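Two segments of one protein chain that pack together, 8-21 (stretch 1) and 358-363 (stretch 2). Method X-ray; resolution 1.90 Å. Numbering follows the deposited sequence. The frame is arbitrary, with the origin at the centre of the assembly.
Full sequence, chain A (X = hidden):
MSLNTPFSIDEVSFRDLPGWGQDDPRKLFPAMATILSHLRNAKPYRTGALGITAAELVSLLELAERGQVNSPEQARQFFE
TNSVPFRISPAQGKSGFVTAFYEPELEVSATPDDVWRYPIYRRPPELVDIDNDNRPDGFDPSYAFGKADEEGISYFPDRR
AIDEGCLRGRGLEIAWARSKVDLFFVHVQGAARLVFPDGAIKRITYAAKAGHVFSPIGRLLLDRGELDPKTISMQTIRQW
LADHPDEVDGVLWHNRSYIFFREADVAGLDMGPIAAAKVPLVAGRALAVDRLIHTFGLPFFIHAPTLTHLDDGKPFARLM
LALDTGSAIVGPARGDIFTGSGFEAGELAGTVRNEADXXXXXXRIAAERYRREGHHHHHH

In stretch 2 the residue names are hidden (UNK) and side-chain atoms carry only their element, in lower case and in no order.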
# COMPACT_ATOMS: atom_id res chain seq x y z
N SER A 8 15.77 6.00 -16.05
CA SER A 8 15.48 7.17 -16.89
C SER A 8 13.98 7.37 -17.10
O SER A 8 13.19 6.43 -16.99
CB SER A 8 16.21 7.06 -18.23
OG SER A 8 15.54 6.17 -19.11
N ILE A 9 13.59 8.61 -17.38
CA ILE A 9 12.23 8.86 -17.83
C ILE A 9 12.28 9.66 -19.12
O ILE A 9 13.00 10.65 -19.22
CB ILE A 9 11.30 9.52 -16.77
CG1 ILE A 9 11.66 11.00 -16.55
CG2 ILE A 9 11.30 8.72 -15.46
CD1 ILE A 9 10.69 11.73 -15.62
N ASP A 10 11.51 9.21 -20.09
CA ASP A 10 11.56 9.76 -21.43
C ASP A 10 10.18 10.12 -21.94
O ASP A 10 9.26 9.31 -21.86
CB ASP A 10 12.21 8.75 -22.36
CG ASP A 10 13.61 8.36 -21.91
OD1 ASP A 10 14.52 9.21 -22.04
OD2 ASP A 10 13.78 7.24 -21.39
N GLU A 11 10.06 11.33 -22.47
CA GLU A 11 8.77 11.81 -22.97
C GLU A 11 8.22 10.90 -24.08
O GLU A 11 8.96 10.45 -24.95
CB GLU A 11 8.91 13.24 -23.48
CG GLU A 11 7.59 13.83 -23.96
CD GLU A 11 7.69 15.30 -24.31
OE1 GLU A 11 8.79 15.88 -24.28
OE2 GLU A 11 6.63 15.90 -24.61
N VAL A 12 6.92 10.63 -24.01
CA VAL A 12 6.19 9.97 -25.08
C VAL A 12 4.97 10.83 -25.38
O VAL A 12 4.76 11.88 -24.74
CB VAL A 12 5.74 8.53 -24.72
CG1 VAL A 12 6.93 7.59 -24.54
CG2 VAL A 12 4.83 8.51 -23.47
N SER A 13 4.18 10.40 -26.37
CA SER A 13 2.91 11.00 -26.71
C SER A 13 1.80 10.13 -26.14
O SER A 13 2.02 8.95 -25.87
CB SER A 13 2.79 11.07 -28.24
OG SER A 13 1.43 11.04 -28.64
N PHE A 14 0.60 10.70 -25.97
CA PHE A 14 -0.53 9.91 -25.47
C PHE A 14 -0.90 8.76 -26.43
O PHE A 14 -1.41 7.73 -26.00
CB PHE A 14 -1.75 10.78 -25.12
CG PHE A 14 -1.63 11.45 -23.76
CD1 PHE A 14 -2.02 10.79 -22.60
CD2 PHE A 14 -1.13 12.75 -23.66
CE1 PHE A 14 -1.92 11.41 -21.34
CE2 PHE A 14 -1.03 13.38 -22.41
CZ PHE A 14 -1.42 12.70 -21.24
N ARG A 15 -0.59 8.94 -27.72
CA ARG A 15 -0.66 7.86 -28.73
C ARG A 15 0.24 6.66 -28.43
O ARG A 15 0.00 5.58 -28.94
CB ARG A 15 -0.29 8.38 -30.12
CG ARG A 15 -1.45 8.95 -30.90
CD ARG A 15 -1.63 10.43 -30.64
NE ARG A 15 -1.89 11.16 -31.88
CZ ARG A 15 -2.04 12.48 -31.96
NH1 ARG A 15 -1.98 13.24 -30.86
NH2 ARG A 15 -2.27 13.05 -33.14
N ASP A 16 1.28 6.86 -27.62
CA ASP A 16 2.19 5.78 -27.27
C ASP A 16 1.73 4.94 -26.08
O ASP A 16 2.35 3.93 -25.75
CB ASP A 16 3.59 6.35 -27.01
CG ASP A 16 4.22 6.97 -28.26
OD1 ASP A 16 4.19 6.32 -29.33
OD2 ASP A 16 4.76 8.10 -28.16
N LEU A 17 0.66 5.36 -25.41
CA LEU A 17 0.16 4.65 -24.24
C LEU A 17 -0.85 3.63 -24.70
O LEU A 17 -1.97 3.99 -25.05
CB LEU A 17 -0.46 5.63 -23.22
CG LEU A 17 0.38 6.35 -22.15
CD1 LEU A 17 1.67 6.90 -22.70
CD2 LEU A 17 -0.46 7.48 -21.52
N PRO A 18 -0.46 2.34 -24.72
CA PRO A 18 -1.36 1.32 -25.27
C PRO A 18 -2.65 1.23 -24.48
O PRO A 18 -2.63 1.09 -23.25
CB PRO A 18 -0.54 0.03 -25.15
CG PRO A 18 0.89 0.49 -25.07
CD PRO A 18 0.81 1.75 -24.25
N GLY A 19 -3.77 1.35 -25.19
CA GLY A 19 -5.09 1.29 -24.59
C GLY A 19 -5.57 2.58 -23.95
O GLY A 19 -6.65 2.60 -23.40
N TRP A 20 -4.77 3.65 -24.02
CA TRP A 20 -5.16 4.96 -23.48
C TRP A 20 -6.55 5.35 -23.97
O TRP A 20 -7.44 5.68 -23.18
CB TRP A 20 -4.14 6.05 -23.87
CG TRP A 20 -4.61 7.45 -23.53
CD1 TRP A 20 -5.11 8.39 -24.40
CD2 TRP A 20 -4.66 8.03 -22.23
NE1 TRP A 20 -5.44 9.53 -23.71
CE2 TRP A 20 -5.19 9.34 -22.38
CE3 TRP A 20 -4.29 7.59 -20.95
CZ2 TRP A 20 -5.36 10.20 -21.29
CZ3 TRP A 20 -4.46 8.46 -19.87
CH2 TRP A 20 -5.00 9.74 -20.05
N GLY A 21 -6.75 5.28 -25.29
CA GLY A 21 -8.02 5.62 -25.90
C GLY A 21 -9.23 4.86 -25.41
O GLY A 21 -10.38 5.30 -25.60
N UNK A 358 5.44 1.28 -17.06
CA UNK A 358 4.97 2.43 -16.25
C UNK A 358 5.14 3.74 -17.02
O UNK A 358 6.22 4.00 -17.52
c UNK A 358 4.69 1.30 -11.53
c UNK A 358 5.31 1.62 -13.85
c UNK A 358 5.79 2.52 -14.96
c UNK A 358 5.09 0.27 -14.09
c UNK A 358 4.64 -0.58 -13.06
c UNK A 358 5.11 2.13 -12.57
c UNK A 358 4.44 -0.06 -11.78
N UNK A 359 4.09 4.56 -17.10
CA UNK A 359 4.22 5.91 -17.67
C UNK A 359 3.70 6.87 -16.63
O UNK A 359 2.58 6.69 -16.14
c UNK A 359 3.23 2.84 -21.03
o UNK A 359 4.28 2.23 -23.11
c UNK A 359 3.41 6.08 -18.97
c UNK A 359 4.50 5.33 -21.14
c UNK A 359 4.08 3.16 -22.09
c UNK A 359 3.64 5.05 -20.06
c UNK A 359 4.71 4.40 -22.14
c UNK A 359 3.01 3.81 -20.03
N UNK A 360 4.47 7.89 -16.28
CA UNK A 360 4.01 8.89 -15.30
C UNK A 360 3.50 10.12 -16.05
O UNK A 360 4.06 10.50 -17.11
c UNK A 360 5.60 10.35 -11.97
c UNK A 360 6.35 9.89 -14.89
c UNK A 360 5.12 9.22 -14.24
c UNK A 360 4.57 10.11 -13.11
N UNK A 361 2.43 10.73 -15.56
CA UNK A 361 1.91 11.94 -16.19
C UNK A 361 2.34 13.12 -15.34
O UNK A 361 1.92 13.23 -14.18
c UNK A 361 -1.76 11.16 -17.38
c UNK A 361 0.39 11.90 -16.34
c UNK A 361 0.38 10.43 -18.40
c UNK A 361 -0.31 10.76 -17.10
N UNK A 362 3.20 13.97 -15.88
CA UNK A 362 3.68 15.14 -15.12
C UNK A 362 2.85 16.36 -15.43
O UNK A 362 2.56 16.62 -16.59
c UNK A 362 5.96 13.61 -13.88
c UNK A 362 6.15 14.29 -15.24
c UNK A 362 7.57 14.80 -15.37
c UNK A 362 5.16 15.43 -15.40
N UNK A 363 2.51 17.15 -14.39
CA UNK A 363 1.88 18.44 -14.59
C UNK A 363 2.73 19.23 -15.58
O UNK A 363 3.98 19.18 -15.52
c UNK A 363 2.74 16.85 -12.95
c UNK A 363 1.97 19.09 -13.20
c UNK A 363 2.04 17.95 -12.23

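Position 358 has seven side-chain carbons: one carbon leading to a six-membered carbon ring. No oxygen is attached to the ring. The side chain stays out of reach of stretch 1. The atoms identify phenylalanine, F358.

Position 359 has the same carbon followed by a six-membered carbon ring, but the ring carries one oxygen. Its CA-to-CB bond points toward stretch 1. The ring lies among V12, D16, L17 and P18. A ring bearing a single oxygen is tyrosine, Y359. L17 CD1 sits over one face of the Y359 ring, 3.9 Å from its centroid and 24° off the normal, a CH-pi contact. The closest pair here is L17 CD1 to Y359 CD1, 3.6 Å. V12 CG2 lies 4.0 Å from Y359 CD1, and P18 CD lies 4.2 Å from Y359 CZ. Y359 OH is 3.7 Å from D16 O and makes no hydrogen bond to stretch 1.

Position 360 has four carbons. The fork is at the first, and one arm is two carbons long. The CA-to-CB bond points sideways, and the side chain makes no close contact with stretch 1. Branching at CB with unequal arms gives isoleucine, I360.

Position 361 also has four carbons, but the fork is at the second. CA-to-CB points toward stretch 1, where the side chain meets F14, L17 and W20. This is leucine, L361. L361 CD2 lies 3.9 Å from F14 CE1 and 4.4 Å from L17 CD2. L361 CD1 lies 4.4 Å from W20 CH2.

Position 362 again has four carbons forked at the second. CA-to-CB points toward stretch 1, and the one residue touched there is I9. The residue is leucine, L362. L362 CD1 is 4.4 Å from I9 CD1, a loose apolar contact.

Position 363 has three carbons that close a ring onto the backbone N. That ring defines proline, P363. It is out of reach of stretch 1.

The contact is made mainly by apolar groups, with no hydrogen bonds across it. Y359 and L361 have the largest covered areas in stretch 2. L17 joins them, with CD1 over the Y359 ring and CD2 near L361. Stretch 1 also has local hydrogen bonds of its own: D16 N to S13 O is 2.8 Å, and S13 N to D16 OD2 is 3.0 Å. W20 N to L17 O, 3.0 Å, spans the type II turn from L17 to W20, whose two end residues both touch L361.

Stretch 2 358-363: FYILLP
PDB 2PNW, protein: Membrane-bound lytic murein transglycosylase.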